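Local atomic coordinates of RPA0582 (Rhodopseudomonas palustris, PDB entry 3HHL), a protein that is of unknown function but belongs to the DUF1330 family, whose members have the dimeric alpha-beta barrel (ferredoxin-like) fold. Residues P24-N29 against L129-P134. Sequence-based numbering, arbitrary orientation.
Sequences PIHMLN and LKPLKP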
loop_
_atom_site.group_PDB
_atom_site.type_symbol
_atom_site.label_atom_id
_atom_site.label_comp_id
_atom_site.label_asym_id
_atom_site.label_seq_id
_atom_site.Cartn_x
_atom_site.Cartn_y
_atom_site.Cartn_z
ATOM N N PRO B 24 10.906 4.505 14.294
ATOM C CA PRO B 24 11.038 4.149 12.921
ATOM C C PRO B 24 9.859 4.663 12.116
ATOM O O PRO B 24 8.768 4.936 12.689
ATOM C CB PRO B 24 11.012 2.617 12.940
ATOM C CG PRO B 24 11.001 2.210 14.322
ATOM C CD PRO B 24 11.057 3.359 15.209
ATOM N N ILE B 25 10.111 4.816 10.814
ATOM C CA ILE B 25 9.105 5.160 9.853
ATOM C C ILE B 25 9.105 4.014 8.852
ATOM O O ILE B 25 10.151 3.474 8.541
ATOM C CB ILE B 25 9.366 6.479 9.116
ATOM C CG1 ILE B 25 10.794 6.563 8.578
ATOM C CG2 ILE B 25 9.136 7.618 10.034
ATOM C CD1 ILE B 25 11.071 7.721 7.561
ATOM N N HIS B 26 7.920 3.635 8.397
ATOM C CA HIS B 26 7.764 2.632 7.375
ATOM C C HIS B 26 7.243 3.344 6.156
ATOM O O HIS B 26 6.283 4.094 6.215
ATOM C CB HIS B 26 6.790 1.546 7.822
ATOM C CG HIS B 26 7.423 0.483 8.655
ATOM N ND1 HIS B 26 6.747 -0.646 9.044
ATOM C CD2 HIS B 26 8.668 0.393 9.192
ATOM C CE1 HIS B 26 7.563 -1.405 9.759
ATOM N NE2 HIS B 26 8.733 -0.794 9.877
HETATM N N MSE B 27 7.910 3.121 5.049
HETATM C CA MSE B 27 7.622 3.791 3.830
HETATM C C MSE B 27 7.050 2.735 2.861
HETATM O O MSE B 27 7.795 1.915 2.295
HETATM C CB MSE B 27 8.904 4.387 3.293
HETATM C CG MSE B 27 9.556 5.411 4.184
HETATM SE SE MSE B 27 8.457 6.925 4.671
HETATM C CE MSE B 27 8.433 7.993 3.093
ATOM N N LEU B 28 5.731 2.774 2.683
ATOM C CA LEU B 28 5.056 1.922 1.716
ATOM C C LEU B 28 5.204 2.523 0.332
ATOM O O LEU B 28 4.732 3.625 0.099
ATOM C CB LEU B 28 3.591 1.783 2.058
ATOM C CG LEU B 28 2.733 0.920 1.150
ATOM C CD1 LEU B 28 3.320 -0.483 0.916
ATOM C CD2 LEU B 28 1.294 0.863 1.773
ATOM N N ASN B 29 5.888 1.823 -0.561
ATOM C CA ASN B 29 6.076 2.269 -1.952
ATOM C C ASN B 29 5.148 1.462 -2.904
ATOM O O ASN B 29 5.208 0.209 -2.943
ATOM C CB ASN B 29 7.518 1.978 -2.393
ATOM C CG ASN B 29 8.535 2.904 -1.795
ATOM O OD1 ASN B 29 9.082 3.739 -2.502
ATOM N ND2 ASN B 29 8.820 2.760 -0.494
ATOM N N LEU B 129 4.260 5.753 7.142
ATOM C CA LEU B 129 3.506 5.212 8.262
ATOM C C LEU B 129 4.344 5.048 9.515
ATOM O O LEU B 129 5.554 4.843 9.430
ATOM C CB LEU B 129 2.880 3.888 7.872
ATOM C CG LEU B 129 2.084 3.906 6.551
ATOM C CD1 LEU B 129 2.869 3.184 5.428
ATOM C CD2 LEU B 129 0.703 3.331 6.684
ATOM N N LYS B 130 3.697 5.164 10.672
ATOM C CA LYS B 130 4.277 4.718 11.928
ATOM C C LYS B 130 3.860 3.278 12.121
ATOM O O LYS B 130 2.699 2.995 12.157
ATOM C CB LYS B 130 3.737 5.514 13.095
ATOM C CG LYS B 130 4.400 5.174 14.414
ATOM C CD LYS B 130 3.515 5.263 15.622
ATOM C CE LYS B 130 3.594 6.573 16.317
ATOM N NZ LYS B 130 2.206 6.906 16.928
ATOM N N PRO B 131 4.805 2.370 12.283
ATOM C CA PRO B 131 4.476 0.966 12.528
ATOM C C PRO B 131 3.668 0.734 13.789
ATOM O O PRO B 131 3.996 1.286 14.796
ATOM C CB PRO B 131 5.855 0.301 12.694
ATOM C CG PRO B 131 6.804 1.227 12.174
ATOM C CD PRO B 131 6.250 2.598 12.331
ATOM N N LEU B 132 2.652 -0.115 13.722
ATOM C CA LEU B 132 1.891 -0.500 14.908
ATOM C C LEU B 132 2.095 -1.949 15.280
ATOM O O LEU B 132 2.438 -2.769 14.454
ATOM C CB LEU B 132 0.416 -0.256 14.704
ATOM C CG LEU B 132 0.040 1.128 14.204
ATOM C CD1 LEU B 132 -1.382 1.153 13.744
ATOM C CD2 LEU B 132 0.261 2.175 15.286
ATOM N N LYS B 133 1.903 -2.256 16.553
ATOM C CA LYS B 133 1.885 -3.653 16.988
ATOM C C LYS B 133 0.559 -4.175 16.481
ATOM O O LYS B 133 -0.466 -3.660 16.916
ATOM C CB LYS B 133 1.952 -3.789 18.514
ATOM C CG LYS B 133 1.510 -5.168 19.052
ATOM N N PRO B 134 0.563 -5.172 15.554
ATOM C CA PRO B 134 -0.703 -5.603 14.888
ATOM C C PRO B 134 -1.889 -5.982 15.844
ATOM O O PRO B 134 -2.279 -7.157 15.942
ATOM C CB PRO B 134 -0.256 -6.803 14.050
ATOM C CG PRO B 134 1.243 -6.609 13.853
ATOM C CD PRO B 134 1.734 -5.958 15.084
#
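An antiparallel hydrogen-bonded pair, His26 with Leu129, joins the start of strand 25-33 to the end of 121-131, an edge strand of this chain's sheet. His26 N donates to Leu129 O at 2.9 Å in an almost straight bond (178°), and Leu129 N returns one to His26 O at 2.8 Å. Toward Pro24 and Pro131 the chains part, the N-to-C directions of the short segments being 126° apart, and side-chain contacts replace backbone bonds. The Pro131 ring sets its CG squarely over one face of the His26 imidazole, 3.5 Å from the centroid, a CH-pi contact with CB nearest CE1 and ND1. As a directly paired couple, His26 and Leu129 send their side chains to the same face of the sheet. The rotation of the imidazole is fixed at both nitrogens: NE2 bonds Glu94 and ND1 bonds Trp71 of the neighbouring subunit, whose ring also meets the imidazole. On the same face Leu129 CD1 packs 3.7 Å from Leu28 CB. At the strand entrance Pro131 CD comes within 3.5 Å of Pro24 O, which accepts a hydrogen bond from Arg21. Residues Leu129 to Pro131 also pair antiparallel with a strand of the other subunit, carrying the sheet across the interface, an arrangement characteristic of the dimeric alpha-beta barrel.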